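Long-range contact in SsRai1 (Scheffersomyces stipitis, PDB 5BTO), which removes the NAD cap from the 5' end of RNAs as a metal-dependent decapping nuclease and stimulates the exoribonuclease RAT1: residues E256-R261 with V291-R296. Numbering follows the deposited sequence.
Sequences ELKTTR and VVYGFR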
ATOM      1  N   GLU A 256      30.774  12.395  -5.963  1.00 16.26           N
ATOM      2  CA  GLU A 256      29.859  12.858  -6.990  1.00 15.90           C
ATOM      3  C   GLU A 256      30.047  14.357  -7.219  1.00 16.07           C
ATOM      4  O   GLU A 256      30.357  15.090  -6.282  1.00 18.86           O
ATOM      5  CB  GLU A 256      28.427  12.588  -6.528  1.00 21.04           C
ATOM      6  CG  GLU A 256      27.355  12.927  -7.534  1.00 26.15           C
ATOM      7  CD  GLU A 256      27.097  11.789  -8.498  1.00 34.17           C
ATOM      8  OE1 GLU A 256      27.624  10.683  -8.261  1.00 35.29           O
ATOM      9  OE2 GLU A 256      26.366  12.000  -9.487  1.00 39.34           O
ATOM     10  N   LEU A 257      29.856  14.806  -8.455  1.00 15.88           N
ATOM     11  CA  LEU A 257      29.954  16.234  -8.796  1.00 16.66           C
ATOM     12  C   LEU A 257      28.664  16.706  -9.464  1.00 17.05           C
ATOM     13  O   LEU A 257      28.251  16.149 -10.474  1.00 18.80           O
ATOM     14  CB  LEU A 257      31.118  16.465  -9.758  1.00 17.77           C
ATOM     15  CG  LEU A 257      32.482  16.013  -9.247  1.00 17.34           C
ATOM     16  CD1 LEU A 257      33.547  16.178 -10.318  1.00 21.60           C
ATOM     17  CD2 LEU A 257      32.843  16.791  -7.992  1.00 18.98           C
ATOM     18  N   LYS A 258      28.047  17.751  -8.913  1.00 16.05           N
ATOM     19  CA  LYS A 258      26.777  18.250  -9.432  1.00 18.27           C
ATOM     20  C   LYS A 258      26.802  19.764  -9.507  1.00 20.38           C
ATOM     21  O   LYS A 258      27.640  20.405  -8.869  1.00 19.11           O
ATOM     22  CB  LYS A 258      25.627  17.832  -8.509  1.00 20.74           C
ATOM     23  CG  LYS A 258      25.515  16.357  -8.235  1.00 25.64           C
ATOM     24  CD  LYS A 258      24.970  15.611  -9.428  1.00 30.04           C
ATOM     25  CE  LYS A 258      24.468  14.228  -9.002  1.00 34.64           C
ATOM     26  NZ  LYS A 258      24.277  13.302 -10.157  1.00 38.13           N
ATOM     27  N   THR A 259      25.861  20.330 -10.260  1.00 22.94           N
ATOM     28  CA  THR A 259      25.704  21.780 -10.333  1.00 25.78           C
ATOM     29  C   THR A 259      24.248  22.183 -10.174  1.00 24.48           C
ATOM     30  O   THR A 259      23.338  21.391 -10.432  1.00 25.75           O
ATOM     31  CB  THR A 259      26.177  22.342 -11.683  1.00 31.53           C
ATOM     32  OG1 THR A 259      25.297  21.888 -12.721  1.00 33.58           O
ATOM     33  CG2 THR A 259      27.600  21.909 -11.984  1.00 33.80           C
ATOM     34  N   THR A 260      24.031  23.427  -9.767  1.00 25.39           N
ATOM     35  CA  THR A 260      22.687  23.962  -9.655  1.00 25.50           C
ATOM     36  C   THR A 260      22.791  25.483  -9.615  1.00 22.64           C
ATOM     37  O   THR A 260      23.885  26.025  -9.455  1.00 22.67           O
ATOM     38  CB  THR A 260      21.979  23.422  -8.392  1.00 28.02           C
ATOM     39  OG1 THR A 260      20.565  23.674  -8.470  1.00 30.11           O
ATOM     40  CG2 THR A 260      22.560  24.060  -7.135  1.00 28.29           C
ATOM     41  N   ARG A 261      21.666  26.174  -9.776  1.00 23.78           N
ATOM     42  CA  ARG A 261      21.675  27.631  -9.735  1.00 24.92           C
ATOM     43  C   ARG A 261      21.884  28.117  -8.303  1.00 23.79           C
ATOM     44  O   ARG A 261      21.451  27.461  -7.353  1.00 22.63           O
ATOM     45  CB  ARG A 261      20.363  28.182 -10.305  1.00 24.86           C
ATOM     46  CG  ARG A 261      20.282  29.700 -10.356  1.00 28.85           C
ATOM     47  CD  ARG A 261      19.088  30.172 -11.162  1.00 30.29           C
ATOM     48  NE  ARG A 261      18.992  31.629 -11.159  1.00 35.02           N
ATOM     49  CZ  ARG A 261      18.138  32.323 -11.906  1.00 39.07           C
ATOM     50  NH1 ARG A 261      17.311  31.691 -12.728  1.00 40.93           N
ATOM     51  NH2 ARG A 261      18.114  33.649 -11.836  1.00 40.47           N
ATOM     52  N   VAL A 291      29.791  14.422  -1.899  1.00 16.25           N
ATOM     53  CA  VAL A 291      29.221  15.087  -3.052  1.00 17.96           C
ATOM     54  C   VAL A 291      29.671  16.542  -3.065  1.00 17.27           C
ATOM     55  O   VAL A 291      29.614  17.215  -2.032  1.00 19.16           O
ATOM     56  CB  VAL A 291      27.682  15.134  -2.974  1.00 25.00           C
ATOM     57  CG1 VAL A 291      27.122  15.814  -4.210  1.00 28.43           C
ATOM     58  CG2 VAL A 291      27.102  13.754  -2.794  1.00 28.65           C
ATOM     59  N   VAL A 292      30.081  17.040  -4.225  1.00 16.09           N
ATOM     60  CA  VAL A 292      30.340  18.480  -4.352  1.00 15.06           C
ATOM     61  C   VAL A 292      29.312  19.121  -5.271  1.00 16.41           C
ATOM     62  O   VAL A 292      29.115  18.669  -6.398  1.00 17.22           O
ATOM     63  CB  VAL A 292      31.762  18.777  -4.890  1.00 16.05           C
ATOM     64  CG1 VAL A 292      31.857  20.228  -5.356  1.00 18.28           C
ATOM     65  CG2 VAL A 292      32.799  18.495  -3.816  1.00 18.96           C
ATOM     66  N   TYR A 293      28.653  20.173  -4.790  1.00 15.79           N
ATOM     67  CA  TYR A 293      27.791  20.984  -5.646  1.00 16.87           C
ATOM     68  C   TYR A 293      28.476  22.284  -6.034  1.00 17.60           C
ATOM     69  O   TYR A 293      28.998  23.002  -5.178  1.00 18.42           O
ATOM     70  CB  TYR A 293      26.461  21.315  -4.957  1.00 16.55           C
ATOM     71  CG  TYR A 293      25.340  20.399  -5.360  1.00 16.35           C
ATOM     72  CD1 TYR A 293      24.581  20.656  -6.500  1.00 15.40           C
ATOM     73  CD2 TYR A 293      25.053  19.267  -4.613  1.00 14.85           C
ATOM     74  CE1 TYR A 293      23.547  19.803  -6.870  1.00 15.58           C
ATOM     75  CE2 TYR A 293      24.038  18.406  -4.979  1.00 14.82           C
ATOM     76  CZ  TYR A 293      23.293  18.678  -6.106  1.00 15.81           C
ATOM     77  OH  TYR A 293      22.273  17.824  -6.463  1.00 18.88           O
ATOM     78  N   GLY A 294      28.468  22.581  -7.326  1.00 17.10           N
ATOM     79  CA  GLY A 294      28.875  23.896  -7.809  1.00 18.09           C
ATOM     80  C   GLY A 294      27.638  24.738  -8.063  1.00 19.89           C
ATOM     81  O   GLY A 294      26.681  24.276  -8.685  1.00 22.49           O
ATOM     82  N   PHE A 295      27.651  25.967  -7.555  1.00 18.73           N
ATOM     83  CA  PHE A 295      26.510  26.868  -7.662  1.00 20.09           C
ATOM     84  C   PHE A 295      26.821  27.972  -8.663  1.00 22.16           C
ATOM     85  O   PHE A 295      27.832  28.660  -8.537  1.00 22.48           O
ATOM     86  CB  PHE A 295      26.186  27.474  -6.291  1.00 19.85           C
ATOM     87  CG  PHE A 295      25.727  26.466  -5.269  1.00 16.68           C
ATOM     88  CD1 PHE A 295      26.645  25.761  -4.502  1.00 18.33           C
ATOM     89  CD2 PHE A 295      24.368  26.215  -5.084  1.00 20.05           C
ATOM     90  CE1 PHE A 295      26.216  24.818  -3.562  1.00 16.89           C
ATOM     91  CE2 PHE A 295      23.934  25.280  -4.151  1.00 21.05           C
ATOM     92  CZ  PHE A 295      24.858  24.586  -3.386  1.00 20.19           C
ATOM     93  N   ARG A 296      25.957  28.144  -9.659  1.00 21.60           N
ATOM     94  CA  ARG A 296      26.252  29.079 -10.744  1.00 23.19           C
ATOM     95  C   ARG A 296      25.143  30.099 -10.932  1.00 24.13           C
ATOM     96  O   ARG A 296      23.995  29.836 -10.589  1.00 25.28           O
ATOM     97  CB  ARG A 296      26.514  28.318 -12.049  1.00 26.83           C
ATOM     98  CG  ARG A 296      25.436  27.298 -12.398  1.00 30.65           C
ATOM     99  CD  ARG A 296      24.637  27.754 -13.606  1.00 33.81           C
ATOM    100  NE  ARG A 296      23.361  27.059 -13.725  1.00 35.87           N
ATOM    101  CZ  ARG A 296      22.213  27.658 -14.026  1.00 37.07           C
ATOM    102  NH1 ARG A 296      22.179  28.969 -14.233  1.00 37.28           N
ATOM    103  NH2 ARG A 296      21.094  26.949 -14.111  1.00 36.86           N
TER
HETATM  104  O   HOH W   1      23.976  24.449 -13.948  1.00 37.11           O
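Strands 256-261 and 291-296 are the two parallel strands of a beta-alpha-beta unit, linked by helix 266-286, in the PD-(D/E)XK nuclease core. Five backbone hydrogen bonds join them: Val292, Gly294 and Arg296 donate to the carbonyls of Glu256, Lys258 and Thr260, while Lys258 and Thr260 donate in return to Val292 and Gly294. The straightest, Val292 N to Glu256 O, is 2.8 Å long with an angle of 170° at the hydrogen.

On the face covered by helix 266-286, Lys258 CB lies over one face of the Tyr293 ring, 3.5 Å from its centroid, in a CH-pi contact. Tyr293 OH bonds Thr279, and Phe272 meets the ring edge-to-face. An alanine in place of Tyr293 would remove the ring under Lys258 and the hydroxyl bonded to the helix, and would probably loosen the lysine's placement. Further along, Thr260 CG2 packs 3.5 Å from Phe295 CD2, while Thr260 OG1 bonds Lys275. On the other face, Leu257 CD2 touches Val292 CB at 3.8 Å.

Charged groups mark the active site. With its chain bent at chi2 (-74°), Lys258, a substrate-binding residue, brings NZ 2.6 Å from OE2 of the metal ligand Glu256, meeting the anti lone pair in a salt bridge; Gln282 OE1 also accepts from NZ. This positive charge probably offsets the repulsion between Glu256 and nearby Asp237, another metal ligand. At the far end, Arg296 NE donates over 2.7 Å to a water that also hydrogen-bonds Thr259 OG1.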